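Local coordinates for protein restriction endonuclease Hpy99I (Helicobacter pylori, PDB 3GOX) that cleaves DNA at a specific pseudopalindromic target site, as a zinc-containing type II restriction endonuclease of the beta-beta-alpha-Me class, at residues A[15-20]-A[32-37]; A[19-24]-A[60-65]; A[154-159]-A[168-173]. All coordinates share one frame; numbering follows the deposited sequence. Where two conformers were deposited one is given.

Interaction 1 of 3, residues A[15-20]-A[32-37]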
loop_
_atom_site.group_PDB
_atom_site.type_symbol
_atom_site.label_atom_id
_atom_site.label_comp_id
_atom_site.label_asym_id
_atom_site.label_seq_id
_atom_site.Cartn_x
_atom_site.Cartn_y
_atom_site.Cartn_z
ATOM N N ASP A 15 -24.332 -14.562 16.186
ATOM C CA ASP A 15 -23.170 -14.557 15.286
ATOM C C ASP A 15 -23.550 -14.821 13.832
ATOM O O ASP A 15 -22.695 -14.684 12.955
ATOM C CB ASP A 15 -22.053 -15.497 15.727
ATOM C CG ASP A 15 -21.606 -15.245 17.152
ATOM O OD1 ASP A 15 -21.580 -14.082 17.577
ATOM O OD2 ASP A 15 -21.211 -16.225 17.814
ATOM N N ASP A 16 -24.808 -15.175 13.565
ATOM C CA ASP A 16 -25.276 -15.324 12.183
ATOM C C ASP A 16 -25.334 -13.964 11.498
ATOM O O ASP A 16 -25.533 -12.930 12.143
ATOM C CB ASP A 16 -26.685 -15.918 12.093
ATOM C CG ASP A 16 -26.749 -17.392 12.429
ATOM O OD1 ASP A 16 -25.709 -18.083 12.499
ATOM O OD2 ASP A 16 -27.904 -17.860 12.568
ATOM N N PHE A 17 -25.188 -13.980 10.178
ATOM C CA PHE A 17 -25.326 -12.779 9.355
ATOM C C PHE A 17 -26.649 -12.720 8.604
ATOM O O PHE A 17 -27.168 -13.734 8.148
ATOM C CB PHE A 17 -24.149 -12.681 8.377
ATOM C CG PHE A 17 -22.858 -12.328 9.050
ATOM C CD1 PHE A 17 -22.537 -11.013 9.320
ATOM C CD2 PHE A 17 -21.990 -13.320 9.461
ATOM C CE1 PHE A 17 -21.352 -10.708 9.975
ATOM C CE2 PHE A 17 -20.809 -13.015 10.112
ATOM C CZ PHE A 17 -20.500 -11.698 10.364
ATOM N N VAL A 18 -27.200 -11.515 8.519
ATOM C CA VAL A 18 -28.482 -11.271 7.895
ATOM C C VAL A 18 -28.424 -9.998 7.077
ATOM O O VAL A 18 -27.524 -9.155 7.285
ATOM C CB VAL A 18 -29.599 -11.103 8.948
ATOM C CG1 VAL A 18 -29.830 -12.424 9.680
ATOM C CG2 VAL A 18 -29.275 -9.981 9.937
ATOM N N ILE A 19 -29.393 -9.852 6.181
ATOM C CA ILE A 19 -29.664 -8.556 5.583
ATOM C C ILE A 19 -31.051 -8.095 5.999
ATOM O O ILE A 19 -31.959 -8.904 6.236
ATOM C CB ILE A 19 -29.552 -8.556 4.039
ATOM C CG1 ILE A 19 -30.416 -9.657 3.428
ATOM C CG2 ILE A 19 -28.072 -8.664 3.636
ATOM C CD1 ILE A 19 -30.442 -9.630 1.905
ATOM N N ALA A 20 -31.216 -6.785 6.065
ATOM C CA ALA A 20 -32.540 -6.182 6.173
ATOM C C ALA A 20 -33.288 -6.375 4.866
ATOM O O ALA A 20 -32.812 -5.978 3.813
ATOM C CB ALA A 20 -32.419 -4.687 6.494
ATOM N N VAL A 32 -26.161 -5.309 5.761
ATOM C CA VAL A 32 -25.711 -6.509 6.464
ATOM C C VAL A 32 -25.595 -6.224 7.951
ATOM O O VAL A 32 -25.036 -5.216 8.385
ATOM C CB VAL A 32 -24.354 -7.017 5.922
ATOM C CG1 VAL A 32 -23.871 -8.274 6.689
ATOM C CG2 VAL A 32 -24.497 -7.318 4.436
ATOM N N GLY A 33 -26.118 -7.157 8.734
ATOM C CA GLY A 33 -25.993 -7.127 10.180
ATOM C C GLY A 33 -25.588 -8.475 10.728
ATOM O O GLY A 33 -25.707 -9.503 10.060
ATOM N N VAL A 34 -25.085 -8.450 11.957
ATOM C CA VAL A 34 -24.761 -9.661 12.711
ATOM C C VAL A 34 -25.713 -9.757 13.921
ATOM O O VAL A 34 -26.034 -8.754 14.593
ATOM C CB VAL A 34 -23.282 -9.677 13.133
ATOM C CG1 VAL A 34 -22.911 -8.498 13.997
ATOM C CG2 VAL A 34 -22.949 -10.996 13.810
ATOM N N ILE A 35 -26.195 -10.967 14.208
ATOM C CA ILE A 35 -27.112 -11.177 15.321
ATOM C C ILE A 35 -26.340 -11.148 16.635
ATOM O O ILE A 35 -25.379 -11.901 16.797
ATOM C CB ILE A 35 -27.839 -12.533 15.182
ATOM C CG1 ILE A 35 -28.576 -12.608 13.839
ATOM C CG2 ILE A 35 -28.777 -12.790 16.381
ATOM C CD1 ILE A 35 -29.551 -11.529 13.645
ATOM N N ARG A 36 -26.760 -10.273 17.562
ATOM C CA ARG A 36 -26.080 -10.061 18.838
ATOM C C ARG A 36 -26.839 -10.580 20.050
ATOM O O ARG A 36 -26.247 -10.811 21.102
ATOM C CB ARG A 36 -25.765 -8.563 19.030
ATOM C CG ARG A 36 -24.773 -7.978 18.022
ATOM C CD ARG A 36 -23.488 -8.801 17.846
ATOM N NE ARG A 36 -22.311 -7.964 17.683
ATOM C CZ ARG A 36 -21.130 -8.403 17.263
ATOM N NH1 ARG A 36 -20.975 -9.674 16.908
ATOM N NH2 ARG A 36 -20.109 -7.552 17.174
ATOM N N ALA A 37 -28.154 -10.700 19.910
ATOM C CA ALA A 37 -28.981 -11.363 20.912
ATOM C C ALA A 37 -30.236 -11.865 20.228
ATOM O O ALA A 37 -30.637 -11.343 19.203
ATOM C CB ALA A 37 -29.322 -10.406 22.067
HETATM O O HOH W 1 -22.752 -11.913 17.846
#
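Val18 and Gly33 trade both of their backbone bonds: Gly33 N reaches Val18 O at 2.8 Å, and Val18 N returns a bond to Gly33 O. One step along, Ile35 N gives its proton to Asp16 O at 2.9 Å, nearly along the C=O axis. The last rung is Asp15 N on Ile35 O, almost straight at 173°. That carbonyl also takes a proton from a water, which donates to Asp15 OD1 as well and accepts from Arg36 NH1. The aspartate and the guanidinium therefore meet through the water, since Asp15 OD1 and Arg36 NH1 stand 4.5 Å apart, too far for a salt bridge. Asp16 turns its carboxylate elsewhere, with OD2 accepting from Lys13 N.

This antiparallel hairpin of strands 17-20 and 32-39 belongs to the SH3-like domain of the enzyme. Between its hydrogen-bonded rungs, CA-H...O contacts fill in, such as Val32 CA to Val18 O at 3.3 Å, while the backbone groups of Phe17 and Ile19 that point away from 32-37 pair on the opposite edge, with Ile64 and Glu62.

On the face carrying Phe17, Val34 CG2 lies over the phenyl ring toward its rim, and Phe17 CE1 is 3.8 Å from Val34 CB. Val32 CG1, anti to the backbone N (chi1 179°), comes within 4.0 Å of Phe17 CD1. Val137 of the second subunit packs on Val34. On the other face, Ile35 CD1 meets both methyls of Val18, 4.0 Å from Val18 CG2, the two side chains crossing at about a right angle.

Interaction 2 of 3, residues A[19-24]-A[60-65]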
loop_
_atom_site.group_PDB
_atom_site.type_symbol
_atom_site.label_atom_id
_atom_site.label_comp_id
_atom_site.label_asym_id
_atom_site.label_seq_id
_atom_site.Cartn_x
_atom_site.Cartn_y
_atom_site.Cartn_z
ATOM N N ILE A 19 -29.393 -9.852 6.181
ATOM C CA ILE A 19 -29.664 -8.556 5.583
ATOM C C ILE A 19 -31.051 -8.095 5.999
ATOM O O ILE A 19 -31.959 -8.904 6.236
ATOM C CB ILE A 19 -29.552 -8.556 4.039
ATOM C CG1 ILE A 19 -30.416 -9.657 3.428
ATOM C CG2 ILE A 19 -28.072 -8.664 3.636
ATOM C CD1 ILE A 19 -30.442 -9.630 1.905
ATOM N N ALA A 20 -31.216 -6.785 6.065
ATOM C CA ALA A 20 -32.540 -6.182 6.173
ATOM C C ALA A 20 -33.288 -6.375 4.866
ATOM O O ALA A 20 -32.812 -5.978 3.813
ATOM C CB ALA A 20 -32.419 -4.687 6.494
ATOM N N LYS A 21 -34.471 -6.974 4.941
ATOM C CA LYS A 21 -35.308 -7.127 3.753
ATOM C C LYS A 21 -35.901 -5.801 3.295
ATOM O O LYS A 21 -36.076 -5.592 2.107
ATOM C CB LYS A 21 -36.452 -8.108 4.019
ATOM C CG LYS A 21 -36.012 -9.542 4.206
ATOM C CD LYS A 21 -37.211 -10.463 4.521
ATOM C CE LYS A 21 -37.950 -10.856 3.271
ATOM N NZ LYS A 21 -38.722 -12.113 3.477
ATOM N N ASN A 22 -36.238 -4.943 4.251
ATOM C CA ASN A 22 -36.920 -3.684 4.000
ATOM C C ASN A 22 -36.253 -2.586 4.816
ATOM O O ASN A 22 -35.275 -2.836 5.517
ATOM C CB ASN A 22 -38.399 -3.790 4.409
ATOM C CG ASN A 22 -39.033 -5.101 3.979
ATOM O OD1 ASN A 22 -39.119 -5.388 2.789
ATOM N ND2 ASN A 22 -39.469 -5.903 4.953
ATOM N N GLN A 23 -36.786 -1.372 4.727
ATOM C CA GLN A 23 -36.298 -0.244 5.519
ATOM C C GLN A 23 -36.613 -0.427 6.991
ATOM O O GLN A 23 -37.765 -0.659 7.371
ATOM C CB GLN A 23 -36.950 1.058 5.043
ATOM C CG GLN A 23 -36.290 2.337 5.590
ATOM C CD GLN A 23 -35.081 2.798 4.795
ATOM O OE1 GLN A 23 -34.942 2.495 3.603
ATOM N NE2 GLN A 23 -34.212 3.588 5.447
ATOM N N LEU A 24 -35.593 -0.274 7.819
ATOM C CA LEU A 24 -35.734 -0.335 9.267
ATOM C C LEU A 24 -35.186 0.963 9.850
ATOM O O LEU A 24 -34.012 1.054 10.203
ATOM C CB LEU A 24 -34.993 -1.556 9.819
ATOM C CG LEU A 24 -35.456 -2.917 9.300
ATOM C CD1 LEU A 24 -34.457 -4.042 9.622
ATOM C CD2 LEU A 24 -36.859 -3.278 9.788
ATOM N N GLU A 60 -38.416 -9.617 9.171
ATOM C CA GLU A 60 -37.778 -8.489 8.478
ATOM C C GLU A 60 -36.329 -8.801 8.065
ATOM O O GLU A 60 -35.667 -7.940 7.496
ATOM C CB GLU A 60 -37.787 -7.259 9.387
ATOM C CG GLU A 60 -39.148 -6.720 9.739
ATOM C CD GLU A 60 -39.808 -5.959 8.607
ATOM O OE1 GLU A 60 -39.087 -5.291 7.827
ATOM O OE2 GLU A 60 -41.051 -6.044 8.479
ATOM N N LEU A 61 -35.841 -10.010 8.363
ATOM C CA LEU A 61 -34.427 -10.390 8.131
ATOM C C LEU A 61 -34.332 -11.589 7.204
ATOM O O LEU A 61 -35.221 -12.444 7.206
ATOM C CB LEU A 61 -33.757 -10.769 9.447
ATOM C CG LEU A 61 -33.732 -9.677 10.523
ATOM C CD1 LEU A 61 -33.232 -10.208 11.862
ATOM C CD2 LEU A 61 -32.923 -8.457 10.071
ATOM N N GLU A 62 -33.253 -11.634 6.415
ATOM C CA GLU A 62 -32.953 -12.767 5.566
ATOM C C GLU A 62 -31.506 -13.207 5.868
ATOM O O GLU A 62 -30.572 -12.421 5.767
ATOM C CB GLU A 62 -33.100 -12.378 4.104
ATOM C CG GLU A 62 -32.839 -13.501 3.148
ATOM C CD GLU A 62 -32.989 -13.073 1.695
ATOM O OE1 GLU A 62 -33.745 -12.108 1.407
ATOM O OE2 GLU A 62 -32.346 -13.715 0.841
ATOM N N ALA A 63 -31.323 -14.465 6.245
ATOM C CA ALA A 63 -29.991 -15.025 6.468
ATOM C C ALA A 63 -29.205 -15.039 5.167
ATOM O O ALA A 63 -29.737 -15.331 4.098
ATOM C CB ALA A 63 -30.079 -16.456 7.007
ATOM N N ILE A 64 -27.920 -14.696 5.284
ATOM C CA ILE A 64 -26.983 -14.798 4.173
ATOM C C ILE A 64 -25.751 -15.628 4.538
ATOM O O ILE A 64 -25.391 -15.774 5.723
ATOM C CB ILE A 64 -26.544 -13.403 3.650
ATOM C CG1 ILE A 64 -25.774 -12.605 4.714
ATOM C CG2 ILE A 64 -27.736 -12.632 3.175
ATOM C CD1 ILE A 64 -25.008 -11.364 4.109
ATOM N N ASP A 65 -25.121 -16.182 3.505
ATOM C CA ASP A 65 -23.855 -16.913 3.614
ATOM C C ASP A 65 -22.740 -15.977 3.157
ATOM O O ASP A 65 -22.549 -15.734 1.954
ATOM C CB ASP A 65 -23.881 -18.187 2.766
ATOM C CG ASP A 65 -22.588 -18.995 2.860
ATOM O OD1 ASP A 65 -21.638 -18.587 3.561
ATOM O OD2 ASP A 65 -22.525 -20.078 2.214
HETATM O O HOH W 2 -36.420 -5.336 6.872
#
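Ile19 and Glu62 hold each other by a pair of backbone bonds, Ile19 N to Glu62 O at 2.9 Å and Glu62 N to Ile19 O at 3.0 Å. Lys21 N continues the ladder onto Glu60 O. Beyond that the strand pairing gives way to side chains. Asn22 ND2 donates to Glu60 OE1 at 3.0 Å; the bond is straight (173°) and lies in the amide plane of Asn22, yet it arrives from above the carboxylate plane, 46° out of it. The Glu60 chain folds at chi2 (-75°), which swings its CD back toward Asn22, and Leu24 CD2 packs against the same oxygen, 3.6 Å from Glu60 OE1.

A water ties the turn together. It accepts from Asn22 N at 2.7 Å and is placed to donate to Glu60 O and Glu60 OE1, although with further acceptors nearby its two protons cannot serve every one.

Along the strands, the side chains of Ile19 and Glu62 run alongside one another, Ile19 CG1 being 3.9 Å from Glu62 CB. Lys21 CG, from the loop that follows Ile19, lies against the same Glu62 CB. Ile64 crosses Ile19 at about a right angle, methyl on methyl, with Ile19 CG2 and Ile64 CG2 4.0 Å apart.

In the SH3-like sheet, strand 17-20 has 61-63 on one flank and 32-39 on the other. Val32 of 32-39 touches both Ile19 and Ile64, while Leu24 and Leu61 turn onto Val56 of strand 52-57 and onto Phe47 and Val45 of strand 42-47 respectively.

Interaction 3 of 3, residues A[154-159]-A[168-173]. With NA (sodium ion), chain G; ZN (zinc ion), chain F; nucleotides of chain D.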
loop_
_atom_site.group_PDB
_atom_site.type_symbol
_atom_site.label_atom_id
_atom_site.label_comp_id
_atom_site.label_asym_id
_atom_site.label_seq_id
_atom_site.Cartn_x
_atom_site.Cartn_y
_atom_site.Cartn_z
ATOM N N ASN A 154 8.205 4.781 -9.613
ATOM C CA ASN A 154 7.241 5.551 -10.368
ATOM C C ASN A 154 6.708 6.687 -9.493
ATOM O O ASN A 154 6.427 6.494 -8.321
ATOM C CB ASN A 154 6.068 4.691 -10.870
ATOM C CG ASN A 154 6.489 3.660 -11.909
ATOM O OD1 ASN A 154 7.495 3.834 -12.626
ATOM N ND2 ASN A 154 5.695 2.589 -12.024
ATOM N N LEU A 155 6.578 7.870 -10.073
ATOM C CA LEU A 155 6.109 9.050 -9.359
ATOM C C LEU A 155 4.677 9.416 -9.740
ATOM O O LEU A 155 4.189 9.064 -10.824
ATOM C CB LEU A 155 7.027 10.242 -9.612
ATOM C CG LEU A 155 8.510 10.042 -9.323
ATOM C CD1 LEU A 155 9.195 11.393 -9.397
ATOM C CD2 LEU A 155 8.794 9.346 -7.999
ATOM N N VAL A 156 4.031 10.162 -8.851
ATOM C CA VAL A 156 2.663 10.621 -9.080
ATOM C C VAL A 156 2.493 12.058 -8.624
ATOM O O VAL A 156 3.239 12.522 -7.748
ATOM C CB VAL A 156 1.637 9.749 -8.323
ATOM C CG1 VAL A 156 1.665 8.326 -8.848
ATOM C CG2 VAL A 156 1.874 9.802 -6.810
ATOM N N HIS A 157 1.516 12.715 -9.260
ATOM C CA HIS A 157 0.917 13.972 -8.806
ATOM C C HIS A 157 0.095 13.671 -7.563
ATOM O O HIS A 157 -0.989 13.087 -7.682
ATOM C CB HIS A 157 -0.124 14.507 -9.811
ATOM C CG HIS A 157 0.391 14.850 -11.172
ATOM N ND1 HIS A 157 0.367 13.955 -12.221
ATOM C CD2 HIS A 157 0.825 16.023 -11.689
ATOM C CE1 HIS A 157 0.817 14.549 -13.311
ATOM N NE2 HIS A 157 1.096 15.806 -13.016
ATOM N N ASP A 158 0.578 14.014 -6.376
ATOM C CA ASP A 158 -0.303 13.924 -5.207
ATOM C C ASP A 158 -1.112 15.225 -5.062
ATOM O O ASP A 158 -0.651 16.300 -5.407
ATOM C CB ASP A 158 0.546 13.628 -3.975
ATOM C CG ASP A 158 -0.234 13.630 -2.700
ATOM O OD1 ASP A 158 -1.359 13.051 -2.648
ATOM O OD2 ASP A 158 0.304 14.170 -1.711
ATOM N N HIS A 159 -2.360 15.101 -4.591
ATOM C CA HIS A 159 -3.231 16.264 -4.384
ATOM C C HIS A 159 -4.098 16.094 -3.141
ATOM O O HIS A 159 -4.314 14.963 -2.650
ATOM C CB HIS A 159 -4.086 16.533 -5.639
ATOM C CG HIS A 159 -5.330 15.711 -5.717
ATOM N ND1 HIS A 159 -5.330 14.386 -6.093
ATOM C CD2 HIS A 159 -6.618 16.028 -5.457
ATOM C CE1 HIS A 159 -6.567 13.920 -6.054
ATOM N NE2 HIS A 159 -7.367 14.896 -5.672
ATOM N N GLU A 168 2.696 17.628 -3.649
ATOM C CA GLU A 168 3.997 17.481 -4.317
ATOM C C GLU A 168 4.068 16.218 -5.153
ATOM O O GLU A 168 3.208 15.321 -5.046
ATOM C CB GLU A 168 5.147 17.489 -3.297
ATOM C CG GLU A 168 5.210 18.784 -2.493
ATOM C CD GLU A 168 6.187 18.768 -1.325
ATOM O OE1 GLU A 168 7.149 17.968 -1.327
ATOM O OE2 GLU A 168 6.007 19.602 -0.406
ATOM N N TRP A 169 5.095 16.171 -5.998
ATOM C CA TRP A 169 5.507 14.948 -6.654
ATOM C C TRP A 169 6.135 14.046 -5.611
ATOM O O TRP A 169 7.102 14.423 -4.953
ATOM C CB TRP A 169 6.502 15.235 -7.787
ATOM C CG TRP A 169 5.838 15.813 -9.002
ATOM C CD1 TRP A 169 5.663 17.133 -9.297
ATOM C CD2 TRP A 169 5.256 15.078 -10.090
ATOM N NE1 TRP A 169 5.005 17.264 -10.492
ATOM C CE2 TRP A 169 4.755 16.019 -11.010
ATOM C CE3 TRP A 169 5.133 13.709 -10.384
ATOM C CZ2 TRP A 169 4.123 15.643 -12.194
ATOM C CZ3 TRP A 169 4.501 13.333 -11.556
ATOM C CH2 TRP A 169 4.007 14.297 -12.451
ATOM N N ILE A 170 5.566 12.845 -5.470
ATOM C CA ILE A 170 6.022 11.857 -4.495
ATOM C C ILE A 170 6.010 10.478 -5.171
ATOM O O ILE A 170 5.405 10.291 -6.240
ATOM C CB ILE A 170 5.144 11.834 -3.192
ATOM C CG1 ILE A 170 3.685 11.463 -3.490
ATOM C CG2 ILE A 170 5.219 13.185 -2.449
ATOM C CD1 ILE A 170 2.821 11.328 -2.225
ATOM N N CYS A 171 6.647 9.490 -4.548
ATOM C CA CYS A 171 6.630 8.142 -5.120
ATOM C C CYS A 171 5.264 7.476 -4.917
ATOM O O CYS A 171 4.528 7.809 -3.996
ATOM C CB CYS A 171 7.796 7.289 -4.599
ATOM S SG CYS A 171 7.581 6.625 -2.921
ATOM N N ASP A 172 4.936 6.570 -5.828
ATOM C CA ASP A 172 3.657 5.828 -5.805
ATOM C C ASP A 172 3.516 5.039 -4.509
ATOM O O ASP A 172 2.417 4.926 -3.976
ATOM C CB ASP A 172 3.591 4.912 -7.049
ATOM C CG ASP A 172 2.308 4.073 -7.131
ATOM O OD1 ASP A 172 1.275 4.589 -7.587
ATOM O OD2 ASP A 172 2.365 2.858 -6.821
ATOM N N SER A 173 4.616 4.507 -3.997
ATOM C CA SER A 173 4.589 3.777 -2.725
ATOM C C SER A 173 4.069 4.676 -1.603
ATOM O O SER A 173 3.148 4.300 -0.856
ATOM C CB SER A 173 5.988 3.261 -2.422
ATOM O OG SER A 173 6.081 2.618 -1.175
HETATM NA NA NA G . -2.632 11.221 -3.143
HETATM ZN ZN ZN F . 8.286 8.016 -1.168
ATOM P P DA D 8 -3.967 10.751 -5.851
ATOM O OP1 DA D 8 -3.692 11.929 -4.983
ATOM O OP2 DA D 8 -5.289 10.623 -6.520
ATOM O "O5'" DA D 8 -2.827 10.720 -6.965
ATOM C "C5'" DA D 8 -3.118 10.396 -8.326
ATOM C "C4'" DA D 8 -2.427 9.108 -8.711
ATOM O "O4'" DA D 8 -3.222 7.976 -8.311
ATOM C "C3'" DA D 8 -2.242 8.924 -10.210
ATOM O "O3'" DA D 8 -1.035 9.593 -10.598
ATOM C "C2'" DA D 8 -2.102 7.417 -10.340
ATOM C "C1'" DA D 8 -2.860 6.867 -9.125
ATOM N N9 DA D 8 -4.079 6.121 -9.433
ATOM C C8 DA D 8 -5.359 6.410 -9.032
ATOM N N7 DA D 8 -6.249 5.530 -9.425
ATOM C C5 DA D 8 -5.506 4.606 -10.146
ATOM C C6 DA D 8 -5.864 3.426 -10.819
ATOM N N6 DA D 8 -7.113 2.951 -10.865
ATOM N N1 DA D 8 -4.884 2.736 -11.444
ATOM C C2 DA D 8 -3.631 3.208 -11.383
ATOM N N3 DA D 8 -3.169 4.301 -10.777
ATOM C C4 DA D 8 -4.168 4.964 -10.171
ATOM P P DG D 9 -0.954 10.372 -12.003
ATOM O OP1 DG D 9 0.320 11.135 -11.956
ATOM O OP2 DG D 9 -2.233 11.087 -12.253
ATOM O "O5'" DG D 9 -0.782 9.212 -13.077
ATOM C "C5'" DG D 9 0.356 8.361 -13.023
ATOM C "C4'" DG D 9 0.281 7.289 -14.085
ATOM O "O4'" DG D 9 -0.868 6.434 -13.868
ATOM C "C3'" DG D 9 0.132 7.765 -15.524
ATOM O "O3'" DG D 9 0.547 6.669 -16.328
ATOM C "C2'" DG D 9 -1.376 7.876 -15.643
ATOM C "C1'" DG D 9 -1.773 6.573 -14.962
ATOM N N9 DG D 9 -3.130 6.494 -14.426
ATOM C C8 DG D 9 -3.725 7.353 -13.532
ATOM N N7 DG D 9 -4.937 6.994 -13.203
ATOM C C5 DG D 9 -5.163 5.832 -13.929
ATOM C C6 DG D 9 -6.304 4.982 -13.981
ATOM O O6 DG D 9 -7.375 5.086 -13.371
ATOM N N1 DG D 9 -6.108 3.916 -14.854
ATOM C C2 DG D 9 -4.967 3.691 -15.582
ATOM N N2 DG D 9 -4.977 2.607 -16.376
ATOM N N3 DG D 9 -3.897 4.471 -15.539
ATOM C C4 DG D 9 -4.062 5.515 -14.698
HETATM O O HOH W 3 -4.705 12.281 -2.349
HETATM O O HOH W 4 -2.974 9.839 -1.288
#
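In both His157 and Trp169, CG leaves anti to the carbonyl carbon (chi1 -62° and -75°), on the same face of the hairpin, and the side chains lie alongside each other. In the His157 conformer described, Trp169 CH2 lies over the imidazole face, and the rings meet obliquely with centroids 4.1 Å apart. Met127 O holds Trp169 NE1. His157 ND1 donates to OP1 of DG9 of chain D at 2.8 Å, and its NE2 is hydrogen-bonded to Asp128 OD1.

Asp158 CG, anti to the backbone N (chi1 175°), sits beside Ile170 CD1, which is 3.7 Å from Asp158 CB. Its OD1 binds the sodium ion at 2.3 Å; OP1 of DA8 of chain D, two waters, Asn175 and another phosphate complete the site. OD2 is held by Arg167 and by Tyr194 of the second subunit.

Backbone bonds join the hairpin, Val156 N to Ile170 O at 3.0 Å, and Asp172 N to Asn154 O at 2.9 Å where the helix starts. There Cys171, the N-cap residue, binds zinc with Cys140, Cys143 and Cys174.

Strands 155-159 and 166-171 with helix 172-180 form the beta-beta-alpha-Me unit. His159, its NE2 held by Val117 O, turns ND1 to OP1 of DA8 of chain D with only a weak bond, a position consistent with the general-base histidine of this class. Sodium probably stands in for the catalytic metal, which would polarise that phosphate.

How the interactions relate
Interactions 1 and 2 share strand 17-20, with Ile19 and Ala20 in both, and pair its two edges with 32-39 and 61-63 in one SH3-like sheet; they touch directly, Phe17 O probably accepting from Ile64 N. Interaction 1 is the more buried, and part of it faces the second subunit. Interaction 2, at the sheet's margin, is partly exposed, so an amide-carboxylate bond and a water take over where the strands end. Interaction 3 lies about 41 Å from interaction 1, centre to centre, on the opposite side of the chain's centre. It is partly buried and, like interaction 1, touches the second subunit; it is again an antiparallel hairpin, but metal ions and DNA phosphates dominate its chemistry.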